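Local atomic coordinates of tRNA (cytosine(38)-C(5))-methyltransferase (PDB entry 6FDF), a protein that methylates cytosine 38 in the anticodon loop of tRNA(Asp), and more weakly of tRNA(Glu), using S-adenosyl-L-methionine as methyl donor. Residues G22-Y25 / A26-A30; D185-Q188 / F189-V192; C240-T243 / R244-H248; S315-V318 / K319-S322. All blocks are in the same frame, centred on the assembly; numbering follows the deposited sequence.

All four contacts are local, each made within one continuous run of residues. Contacts 1 and 4 are buried, touch each other and both reach S-adenosyl-L-homocysteine. In both, backbone bonds of a helix combine with side chains packed inside the catalytic fold. Contact 4 starts its helix with an asparagine cap, whereas contact 1 starts with a glycine beside the ligand. Contact 2 lies at the surface. It is a 3-10 turn whose Val186 and Phe189 rest on helix 318-328, the helix that contact 4 begins. Contact 3 is partly buried and stands apart, its centre about 23 Å from that of contact 1. There a beta turn and an aromatic pair replace helical bonding.

Contact 1. Residues G22-Y25 / A26-A30; sequences GMHY and ALNLA. With SAH (S-adenosyl-L-homocysteine), chain E.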
loop_
_atom_site.group_PDB
_atom_site.type_symbol
_atom_site.label_atom_id
_atom_site.label_comp_id
_atom_site.label_asym_id
_atom_site.label_seq_id
_atom_site.Cartn_x
_atom_site.Cartn_y
_atom_site.Cartn_z
ATOM N N GLY A 22 -0.151 -6.600 3.309
ATOM C CA GLY A 22 -0.620 -5.399 3.984
ATOM C C GLY A 22 -2.072 -5.495 4.413
ATOM O O GLY A 22 -2.422 -5.091 5.523
ATOM N N MET A 23 -2.939 -6.033 3.540
ATOM C CA MET A 23 -4.360 -6.145 3.880
ATOM C C MET A 23 -4.575 -7.058 5.079
ATOM O O MET A 23 -5.410 -6.773 5.947
ATOM C CB MET A 23 -5.168 -6.662 2.685
ATOM C CG MET A 23 -5.238 -5.751 1.470
ATOM S SD MET A 23 -6.222 -4.268 1.800
ATOM C CE MET A 23 -6.225 -3.521 0.174
ATOM N N HIS A 24 -3.833 -8.167 5.144
ATOM C CA HIS A 24 -3.935 -9.062 6.288
ATOM C C HIS A 24 -3.489 -8.356 7.564
ATOM O O HIS A 24 -4.132 -8.484 8.613
ATOM C CB HIS A 24 -3.101 -10.318 6.017
ATOM C CG HIS A 24 -3.360 -11.455 6.960
ATOM N ND1 HIS A 24 -3.130 -12.769 6.608
ATOM C CD2 HIS A 24 -3.814 -11.483 8.236
ATOM C CE1 HIS A 24 -3.438 -13.558 7.624
ATOM N NE2 HIS A 24 -3.853 -12.802 8.625
ATOM N N TYR A 25 -2.404 -7.582 7.489
ATOM C CA TYR A 25 -1.957 -6.845 8.665
ATOM C C TYR A 25 -2.999 -5.823 9.097
ATOM O O TYR A 25 -3.212 -5.613 10.297
ATOM C CB TYR A 25 -0.626 -6.149 8.394
ATOM C CG TYR A 25 0.582 -7.060 8.430
ATOM C CD1 TYR A 25 0.957 -7.703 9.600
ATOM C CD2 TYR A 25 1.381 -7.228 7.304
ATOM C CE1 TYR A 25 2.077 -8.520 9.642
ATOM C CE2 TYR A 25 2.506 -8.040 7.340
ATOM C CZ TYR A 25 2.845 -8.682 8.509
ATOM O OH TYR A 25 3.954 -9.496 8.544
ATOM N N ALA A 26 -3.664 -5.183 8.129
ATOM C CA ALA A 26 -4.693 -4.202 8.460
ATOM C C ALA A 26 -5.914 -4.870 9.076
ATOM O O ALA A 26 -6.531 -4.319 9.996
ATOM C CB ALA A 26 -5.084 -3.412 7.208
ATOM N N LEU A 27 -6.268 -6.066 8.590
ATOM C CA LEU A 27 -7.349 -6.827 9.208
ATOM C C LEU A 27 -7.010 -7.183 10.649
ATOM O O LEU A 27 -7.880 -7.152 11.528
ATOM C CB LEU A 27 -7.633 -8.093 8.394
ATOM C CG LEU A 27 -8.387 -7.875 7.077
ATOM C CD1 LEU A 27 -8.179 -9.069 6.155
ATOM C CD2 LEU A 27 -9.874 -7.656 7.329
ATOM N N ASN A 28 -5.744 -7.524 10.911
ATOM C CA ASN A 28 -5.318 -7.828 12.274
ATOM C C ASN A 28 -5.499 -6.615 13.177
ATOM O O ASN A 28 -5.992 -6.732 14.303
ATOM C CB ASN A 28 -3.855 -8.276 12.293
ATOM C CG ASN A 28 -3.635 -9.627 11.627
ATOM O OD1 ASN A 28 -4.579 -10.378 11.370
ATOM N ND2 ASN A 28 -2.374 -9.939 11.347
ATOM N N LEU A 29 -5.077 -5.439 12.697
ATOM C CA LEU A 29 -5.204 -4.210 13.476
ATOM C C LEU A 29 -6.660 -3.875 13.757
ATOM O O LEU A 29 -6.993 -3.371 14.837
ATOM C CB LEU A 29 -4.553 -3.053 12.723
ATOM C CG LEU A 29 -3.134 -2.610 13.045
ATOM C CD1 LEU A 29 -2.772 -1.450 12.136
ATOM C CD2 LEU A 29 -3.001 -2.211 14.499
ATOM N N ALA A 30 -7.542 -4.129 12.793
ATOM C CA ALA A 30 -8.952 -3.810 12.966
ATOM C C ALA A 30 -9.668 -4.806 13.860
ATOM O O ALA A 30 -10.871 -4.647 14.103
ATOM C CB ALA A 30 -9.642 -3.739 11.601
HETATM N N SAH E . -1.376 -4.782 -1.658
HETATM C CA SAH E . -0.180 -5.590 -1.568
HETATM C CB SAH E . 0.731 -5.389 -2.782
HETATM C CG SAH E . -0.061 -4.957 -4.015
HETATM S SD SAH E . 0.975 -4.381 -5.325
HETATM C C SAH E . 0.547 -5.285 -0.298
HETATM O O SAH E . 0.019 -4.489 0.509
HETATM O OXT SAH E . 1.642 -5.855 -0.104
HETATM C "C5'" SAH E . 0.169 -5.284 -6.600
HETATM C "C4'" SAH E . 0.507 -6.768 -6.459
HETATM O "O4'" SAH E . -0.296 -7.472 -7.388
HETATM C "C3'" SAH E . 1.971 -7.093 -6.759
HETATM O "O3'" SAH E . 2.523 -7.871 -5.698
HETATM C "C2'" SAH E . 1.915 -7.963 -8.017
HETATM O "O2'" SAH E . 2.850 -9.047 -7.963
HETATM C "C1'" SAH E . 0.484 -8.486 -7.996
HETATM N N9 SAH E . -0.106 -8.710 -9.333
HETATM C C8 SAH E . -0.078 -7.878 -10.394
HETATM N N7 SAH E . -0.731 -8.426 -11.447
HETATM C C5 SAH E . -1.196 -9.634 -11.070
HETATM C C6 SAH E . -1.967 -10.728 -11.694
HETATM N N6 SAH E . -2.386 -10.637 -12.975
HETATM N N1 SAH E . -2.229 -11.815 -10.930
HETATM C C2 SAH E . -1.817 -11.914 -9.653
HETATM N N3 SAH E . -1.112 -10.957 -9.023
HETATM C C4 SAH E . -0.771 -9.815 -9.675
HETATM O O HOH W 1 -4.159 -13.622 11.179
#
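The imidazole of His24 has Asn28 at its edge. Asn28 OD1 lies in the ring plane, 3.4 Å from His24 CD2. The amide itself is turned 69° from the ring. A water sits at the same ring's edge, 2.7 Å from His24 NE2, and donates a hydrogen bond to Asn28 OD1. His24 CG is anti to the backbone N (chi1 -167°), which carries the ring along the helix to Asn28, one turn on. His24 ND1 bonds to Tyr50 OH, so both ring nitrogens have partners. His54 stacks on this ring. Asn28 ND2 also approaches the Tyr25 ring obliquely, 4.4 Å from Tyr25 CD1.

The backbone bonds are those of a regular alpha helix. Ala26 N donates to Gly22 O at 2.9 Å, and the next three amides repeat the pattern. Leu27 lays CG against Met23 O, 3.4 Å away.

Gly22 begins the helix beside the ligand, with Gly22 N 3.5 Å from SAH O. Gly22 has no side chain, and the ligand oxygen lies close to where one would begin. This glycine-rich start fits the first conserved motif of C5-methyltransferases, and the helix end would probably favour the ligand carboxylate.

The helix is the crossover of a beta-alpha-beta unit. Leu27 packs on strands 11-16 and 34-41, while Met23 and Ala26 meet Val321 of helix 318-328.

Contact 2. Residues D185-Q188 / F189-V192; sequences DVFQ and FSEV
Two backbone hydrogen bonds join Phe189 and Ser190 to the residues three places earlier. Phe189 N donates to Val186 O at 3.2 Å. Ser190 N donates to Phe187 O, also at 3.2 Å.

A further polar approach comes from the serine side chain. Ser190 OG takes the position between the backbone N and the carbonyl carbon (chi1 66°), which folds it back to 3.1 Å from Phe187 O. The same OG lies at the edge of the Phe187 ring, near its plane.

This spacing is that of a 3-10 turn, which runs through residues 185-188 in the long loop between strand 168-175 and helix 219-225. Asp185 OD2 accepts from Ser182 N, earlier in the same loop.

The apolar contacts fall round two rings. Phe189 CD2 comes 4.4 Å from Val186 CG2, and the ring turns its edge to Val186 O. Tyr323 and Leu327 of helix 318-328 also touch Phe189. An alanine at this position is likely to open a gap between the turn and that helix, with Val186 CG2 losing the Phe189 ring edge beside it. Val186 CG1 lies over one face of the Phe187 ring, 3.9 Å above its plane and toward the rim. Phe187 itself stacks with Phe160.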
loop_
_atom_site.group_PDB
_atom_site.type_symbol
_atom_site.label_atom_id
_atom_site.label_comp_id
_atom_site.label_asym_id
_atom_site.label_seq_id
_atom_site.Cartn_x
_atom_site.Cartn_y
_atom_site.Cartn_z
ATOM N N ASP A 185 -16.020 9.447 7.406
ATOM C CA ASP A 185 -16.254 8.882 8.729
ATOM C C ASP A 185 -15.004 8.212 9.276
ATOM O O ASP A 185 -14.888 8.023 10.492
ATOM C CB ASP A 185 -17.417 7.889 8.681
ATOM C CG ASP A 185 -18.683 8.506 8.110
ATOM O OD1 ASP A 185 -18.921 9.704 8.364
ATOM O OD2 ASP A 185 -19.434 7.795 7.407
ATOM N N VAL A 186 -14.057 7.878 8.398
ATOM C CA VAL A 186 -12.840 7.189 8.793
ATOM C C VAL A 186 -12.018 8.015 9.770
ATOM O O VAL A 186 -11.212 7.459 10.521
ATOM C CB VAL A 186 -12.032 6.831 7.525
ATOM C CG1 VAL A 186 -11.266 8.037 6.991
ATOM C CG2 VAL A 186 -11.114 5.672 7.783
ATOM N N PHE A 187 -12.198 9.339 9.783
ATOM C CA PHE A 187 -11.411 10.172 10.683
ATOM C C PHE A 187 -11.877 10.065 12.127
ATOM O O PHE A 187 -11.110 10.394 13.036
ATOM C CB PHE A 187 -11.428 11.624 10.185
ATOM C CG PHE A 187 -10.650 11.803 8.919
ATOM C CD1 PHE A 187 -9.264 11.818 8.944
ATOM C CD2 PHE A 187 -11.291 11.858 7.694
ATOM C CE1 PHE A 187 -8.534 11.939 7.776
ATOM C CE2 PHE A 187 -10.563 11.957 6.520
ATOM C CZ PHE A 187 -9.186 12.014 6.562
ATOM N N GLN A 188 -13.103 9.589 12.362
ATOM C CA GLN A 188 -13.563 9.312 13.715
ATOM C C GLN A 188 -12.794 8.166 14.356
ATOM O O GLN A 188 -12.904 7.967 15.572
ATOM C CB GLN A 188 -15.060 8.997 13.719
ATOM C CG GLN A 188 -15.935 10.159 13.277
ATOM C CD GLN A 188 -17.345 9.728 12.923
ATOM O OE1 GLN A 188 -17.903 8.820 13.540
ATOM N NE2 GLN A 188 -17.929 10.378 11.922
ATOM N N PHE A 189 -11.997 7.436 13.573
ATOM C CA PHE A 189 -11.163 6.352 14.073
ATOM C C PHE A 189 -9.743 6.784 14.366
ATOM O O PHE A 189 -9.060 6.112 15.145
ATOM C CB PHE A 189 -11.083 5.197 13.072
ATOM C CG PHE A 189 -12.380 4.512 12.833
ATOM C CD1 PHE A 189 -13.015 3.835 13.860
ATOM C CD2 PHE A 189 -12.946 4.501 11.573
ATOM C CE1 PHE A 189 -14.211 3.185 13.641
ATOM C CE2 PHE A 189 -14.141 3.850 11.344
ATOM C CZ PHE A 189 -14.774 3.189 12.378
ATOM N N SER A 190 -9.277 7.876 13.779
ATOM C CA SER A 190 -7.898 8.264 14.007
ATOM C C SER A 190 -7.864 8.990 15.342
ATOM O O SER A 190 -8.336 10.126 15.458
ATOM C CB SER A 190 -7.376 9.140 12.870
ATOM O OG SER A 190 -8.047 10.387 12.819
ATOM N N GLU A 191 -7.294 8.318 16.346
ATOM C CA GLU A 191 -7.276 8.817 17.715
ATOM C C GLU A 191 -6.552 10.143 17.781
ATOM O O GLU A 191 -6.750 10.930 18.715
ATOM C CB GLU A 191 -6.545 7.792 18.583
ATOM C CG GLU A 191 -5.631 8.400 19.630
ATOM C CD GLU A 191 -4.854 7.367 20.397
ATOM O OE1 GLU A 191 -4.588 7.587 21.596
ATOM O OE2 GLU A 191 -4.473 6.352 19.781
ATOM N N VAL A 192 -5.799 10.423 16.725
ATOM C CA VAL A 192 -4.931 11.577 16.638
ATOM C C VAL A 192 -5.636 12.909 16.825
ATOM O O VAL A 192 -6.767 13.131 16.373
ATOM C CB VAL A 192 -4.152 11.563 15.320
ATOM C CG1 VAL A 192 -5.053 11.879 14.165
ATOM C CG2 VAL A 192 -3.203 12.683 15.440
#

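Contact 3. Residues C240-T243 / R244-H248; sequences CCFT and RGYTH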
loop_
_atom_site.group_PDB
_atom_site.type_symbol
_atom_site.label_atom_id
_atom_site.label_comp_id
_atom_site.label_asym_id
_atom_site.label_seq_id
_atom_site.Cartn_x
_atom_site.Cartn_y
_atom_site.Cartn_z
ATOM N N CYS A 240 8.612 12.114 1.680
ATOM C CA CYS A 240 7.972 11.926 0.389
ATOM C C CYS A 240 7.573 10.470 0.168
ATOM O O CYS A 240 7.940 9.557 0.915
ATOM C CB CYS A 240 8.881 12.419 -0.733
ATOM S SG CYS A 240 9.001 14.233 -0.804
ATOM N N CYS A 241 6.794 10.265 -0.885
ATOM C CA CYS A 241 6.268 8.943 -1.182
ATOM C C CYS A 241 7.390 7.997 -1.600
ATOM O O CYS A 241 8.223 8.343 -2.444
ATOM C CB CYS A 241 5.213 9.062 -2.275
ATOM S SG CYS A 241 4.388 7.538 -2.657
ATOM N N PHE A 242 7.410 6.805 -1.004
ATOM C CA PHE A 242 8.366 5.769 -1.382
ATOM C C PHE A 242 7.859 4.992 -2.590
ATOM O O PHE A 242 6.679 4.630 -2.657
ATOM C CB PHE A 242 8.595 4.791 -0.229
ATOM C CG PHE A 242 9.288 5.396 0.958
ATOM C CD1 PHE A 242 10.642 5.683 0.918
ATOM C CD2 PHE A 242 8.584 5.649 2.131
ATOM C CE1 PHE A 242 11.284 6.240 2.021
ATOM C CE2 PHE A 242 9.216 6.191 3.234
ATOM C CZ PHE A 242 10.570 6.493 3.179
ATOM N N THR A 243 8.761 4.705 -3.529
ATOM C CA THR A 243 8.420 3.910 -4.708
ATOM C C THR A 243 9.434 2.791 -4.904
ATOM O O THR A 243 10.450 2.701 -4.207
ATOM C CB THR A 243 8.377 4.756 -5.985
ATOM O OG1 THR A 243 9.718 5.031 -6.417
ATOM C CG2 THR A 243 7.629 6.064 -5.760
ATOM N N ARG A 244 9.155 1.963 -5.917
ATOM C CA ARG A 244 10.059 0.901 -6.340
ATOM C C ARG A 244 11.431 1.417 -6.756
ATOM O O ARG A 244 12.402 0.652 -6.737
ATOM C CB ARG A 244 9.413 0.144 -7.502
ATOM C CG ARG A 244 10.176 -1.068 -7.983
ATOM C CD ARG A 244 9.331 -1.847 -8.964
ATOM N NE ARG A 244 10.037 -3.019 -9.469
ATOM C CZ ARG A 244 9.434 -4.053 -10.040
ATOM N NH1 ARG A 244 10.152 -5.077 -10.474
ATOM N NH2 ARG A 244 8.115 -4.062 -10.169
ATOM N N GLY A 245 11.542 2.689 -7.118
ATOM C CA GLY A 245 12.810 3.267 -7.507
ATOM C C GLY A 245 13.718 3.677 -6.368
ATOM O O GLY A 245 14.850 4.100 -6.612
ATOM N N TYR A 246 13.252 3.557 -5.126
ATOM C CA TYR A 246 13.991 4.083 -3.986
ATOM C C TYR A 246 15.328 3.364 -3.835
ATOM O O TYR A 246 15.396 2.133 -3.907
ATOM C CB TYR A 246 13.164 3.939 -2.706
ATOM C CG TYR A 246 13.752 4.701 -1.534
ATOM C CD1 TYR A 246 13.913 6.077 -1.593
ATOM C CD2 TYR A 246 14.145 4.041 -0.372
ATOM C CE1 TYR A 246 14.449 6.783 -0.523
ATOM C CE2 TYR A 246 14.677 4.736 0.704
ATOM C CZ TYR A 246 14.825 6.105 0.624
ATOM O OH TYR A 246 15.364 6.818 1.680
ATOM N N THR A 247 16.386 4.151 -3.625
ATOM C CA THR A 247 17.823 3.822 -3.568
ATOM C C THR A 247 18.416 3.638 -4.964
ATOM O O THR A 247 19.627 3.387 -5.073
ATOM C CB THR A 247 18.166 2.582 -2.711
ATOM O OG1 THR A 247 17.798 1.368 -3.392
ATOM C CG2 THR A 247 17.464 2.646 -1.365
ATOM N N HIS A 248 17.635 3.812 -6.032
ATOM C CA HIS A 248 18.138 3.661 -7.395
ATOM C C HIS A 248 17.901 4.919 -8.217
ATOM O O HIS A 248 18.858 5.509 -8.728
ATOM C CB HIS A 248 17.481 2.447 -8.068
ATOM C CG HIS A 248 17.565 1.194 -7.255
ATOM N ND1 HIS A 248 18.759 0.557 -6.993
ATOM C CD2 HIS A 248 16.605 0.465 -6.639
ATOM C CE1 HIS A 248 18.531 -0.510 -6.248
ATOM N NE2 HIS A 248 17.232 -0.589 -6.019
#
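Tyr246 packs against Phe242 from its CG to its hydroxyl, while its CB instead lies 3.3 Å from Thr243 O. With chi1 at -169° the side chain runs out beside that of Phe242, the two pointing the same way. Phe242 CD1 sits over the centre of the tyrosine face, 3.9 Å above the plane. Farther out, Tyr246 CZ is 3.8 Å from Phe242 CE1. The pair is T-shaped, with the edge of Phe242 toward the face of Tyr246 and the planes 79° apart. At the tip, Tyr246 OH bonds to Ser255 O and Phe281 N, so this buried hydroxyl is well satisfied.

The backbone between the rings is a type I beta turn from Thr243 to Tyr246, closed by Tyr246 N donating to Thr243 O at 3.1 Å. An ST turn overlaps it, in which Gly245 N donates to Thr243 OG1, also at 3.1 Å. The Cys-Phe-Thr of residues 241-243 matches the CFT motif known from Dnmt2 enzymes, in what is probably the target recognition region.

A leucine in place of Tyr246 would probably cost Phe242 the flat face it meets and leave Ser255 O without its hydroxyl partner.

Phe242 also packs on Val286 and Leu289 of helix 283-289. Tyr280 makes a second edge-to-face pair with Tyr246. Thr247 OG1 donates back to Tyr246 O at 2.6 Å, in the carbonyl plane and on a lone pair.

Contact 4. Residues S315-V318 / K319-S322; sequences SINV and KVVS. With SAH (S-adenosyl-L-homocysteine), chain E.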
loop_
_atom_site.group_PDB
_atom_site.type_symbol
_atom_site.label_atom_id
_atom_site.label_comp_id
_atom_site.label_asym_id
_atom_site.label_seq_id
_atom_site.Cartn_x
_atom_site.Cartn_y
_atom_site.Cartn_z
ATOM N N SER A 315 3.339 -1.368 -1.585
ATOM C CA SER A 315 2.462 -1.809 -0.510
ATOM C C SER A 315 1.534 -0.685 -0.057
ATOM O O SER A 315 1.767 0.496 -0.323
ATOM C CB SER A 315 3.281 -2.311 0.684
ATOM O OG SER A 315 4.051 -3.449 0.339
ATOM N N ILE A 316 0.469 -1.074 0.644
ATOM C CA ILE A 316 -0.478 -0.111 1.195
ATOM C C ILE A 316 0.094 0.494 2.465
ATOM O O ILE A 316 1.101 0.012 2.996
ATOM C CB ILE A 316 -1.829 -0.781 1.497
ATOM C CG1 ILE A 316 -1.625 -1.874 2.561
ATOM C CG2 ILE A 316 -2.439 -1.331 0.226
ATOM C CD1 ILE A 316 -2.884 -2.352 3.229
ATOM N N ASN A 317 -0.563 1.529 2.981
ATOM C CA ASN A 317 -0.371 1.922 4.367
ATOM C C ASN A 317 -1.337 1.117 5.228
ATOM O O ASN A 317 -2.561 1.247 5.092
ATOM C CB ASN A 317 -0.571 3.423 4.566
ATOM C CG ASN A 317 -0.274 3.846 5.985
ATOM O OD1 ASN A 317 -1.015 3.503 6.905
ATOM N ND2 ASN A 317 0.839 4.560 6.182
ATOM N N VAL A 318 -0.770 0.299 6.119
ATOM C CA VAL A 318 -1.536 -0.646 6.928
ATOM C C VAL A 318 -2.449 0.083 7.908
ATOM O O VAL A 318 -3.574 -0.361 8.178
ATOM C CB VAL A 318 -0.564 -1.594 7.658
ATOM C CG1 VAL A 318 -1.304 -2.467 8.665
ATOM C CG2 VAL A 318 0.193 -2.453 6.649
ATOM N N LYS A 319 -1.973 1.200 8.467
ATOM C CA LYS A 319 -2.773 1.971 9.417
ATOM C C LYS A 319 -4.023 2.541 8.756
ATOM O O LYS A 319 -5.140 2.346 9.250
ATOM C CB LYS A 319 -1.930 3.096 10.022
ATOM C CG LYS A 319 -1.355 2.784 11.390
ATOM C CD LYS A 319 -2.457 2.651 12.432
ATOM C CE LYS A 319 -1.905 2.148 13.752
ATOM N NZ LYS A 319 -2.994 1.721 14.665
ATOM N N VAL A 320 -3.851 3.268 7.648
ATOM C CA VAL A 320 -4.999 3.855 6.948
ATOM C C VAL A 320 -6.015 2.781 6.571
ATOM O O VAL A 320 -7.223 2.941 6.789
ATOM C CB VAL A 320 -4.533 4.649 5.713
ATOM C CG1 VAL A 320 -5.736 5.212 4.961
ATOM C CG2 VAL A 320 -3.601 5.798 6.134
ATOM N N VAL A 321 -5.545 1.661 6.018
ATOM C CA VAL A 321 -6.486 0.625 5.604
ATOM C C VAL A 321 -7.167 -0.029 6.803
ATOM O O VAL A 321 -8.330 -0.449 6.705
ATOM C CB VAL A 321 -5.759 -0.395 4.708
ATOM C CG1 VAL A 321 -6.663 -1.565 4.367
ATOM C CG2 VAL A 321 -5.309 0.303 3.437
ATOM N N SER A 322 -6.481 -0.129 7.951
ATOM C CA SER A 322 -7.138 -0.674 9.139
ATOM C C SER A 322 -8.361 0.158 9.519
ATOM O O SER A 322 -9.399 -0.387 9.916
ATOM C CB SER A 322 -6.163 -0.750 10.320
ATOM O OG SER A 322 -5.907 0.525 10.901
HETATM N N SAH E . -1.376 -4.782 -1.658
HETATM C CA SAH E . -0.180 -5.590 -1.568
HETATM C CB SAH E . 0.731 -5.389 -2.782
HETATM C CG SAH E . -0.061 -4.957 -4.015
HETATM S SD SAH E . 0.975 -4.381 -5.325
HETATM C C SAH E . 0.547 -5.285 -0.298
HETATM O O SAH E . 0.019 -4.489 0.509
HETATM O OXT SAH E . 1.642 -5.855 -0.104
HETATM C "C5'" SAH E . 0.169 -5.284 -6.600
HETATM C "C4'" SAH E . 0.507 -6.768 -6.459
HETATM O "O4'" SAH E . -0.296 -7.472 -7.388
HETATM C "C3'" SAH E . 1.971 -7.093 -6.759
HETATM O "O3'" SAH E . 2.523 -7.871 -5.698
HETATM C "C2'" SAH E . 1.915 -7.963 -8.017
HETATM O "O2'" SAH E . 2.850 -9.047 -7.963
HETATM C "C1'" SAH E . 0.484 -8.486 -7.996
HETATM N N9 SAH E . -0.106 -8.710 -9.333
HETATM C C8 SAH E . -0.078 -7.878 -10.394
HETATM N N7 SAH E . -0.731 -8.426 -11.447
HETATM C C5 SAH E . -1.196 -9.634 -11.070
HETATM C C6 SAH E . -1.967 -10.728 -11.694
HETATM N N6 SAH E . -2.386 -10.637 -12.975
HETATM N N1 SAH E . -2.229 -11.815 -10.930
HETATM C C2 SAH E . -1.817 -11.914 -9.653
HETATM N N3 SAH E . -1.112 -10.957 -9.023
HETATM C C4 SAH E . -0.771 -9.815 -9.675
#
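Asn317 grips Val320 from the N-cap position of helix 318-328. A chi1 of -176° turns the asparagine amide toward the helix start and brings OD1 to the first turn. Val320 N donates to Asn317 OD1 at 2.9 Å, and the bond is nearly straight at 169°. The Val320 side chain crosses that of Asn317 at about a right angle, with Val320 CG2 3.5 Å from Asn317 OD1. The backbone of the cap is used too, as Val321 N donates to Asn317 O at 3.2 Å.

Val318 is the first residue of the helix proper. Its carbonyl takes the next bond, from Ser322 N to Val318 O at 2.9 Å. Its methyl groups face Tyr25 of helix 22-29 and Phe292. Its backbone is also hydrogen-bonded to Met290.

Val321 folds back over the residues before the helix. Val321 CG2 lies 3.6 Å from Ile316 CD1, these two side chains also lying crosswise. The same methyl rests 3.3 Å from Asn317 O. Beyond the contact, Val321 packs on Leu123 of strand 121-127 and on Tyr170 of strand 168-175.

Ile316 ties this helix start to the cofactor product. Ile316 N makes a weak, long hydrogen bond to SAH O, 3.4 Å away. The sequence fits motif X of C5-methyltransferases, which contributes to the cofactor pocket.

Here the polar bonds satisfy buried first-turn amides, while the apolar side chains hold the loop that leads into the helix against it. Together they probably fix the Ile316 amide where it meets the ligand carboxylate.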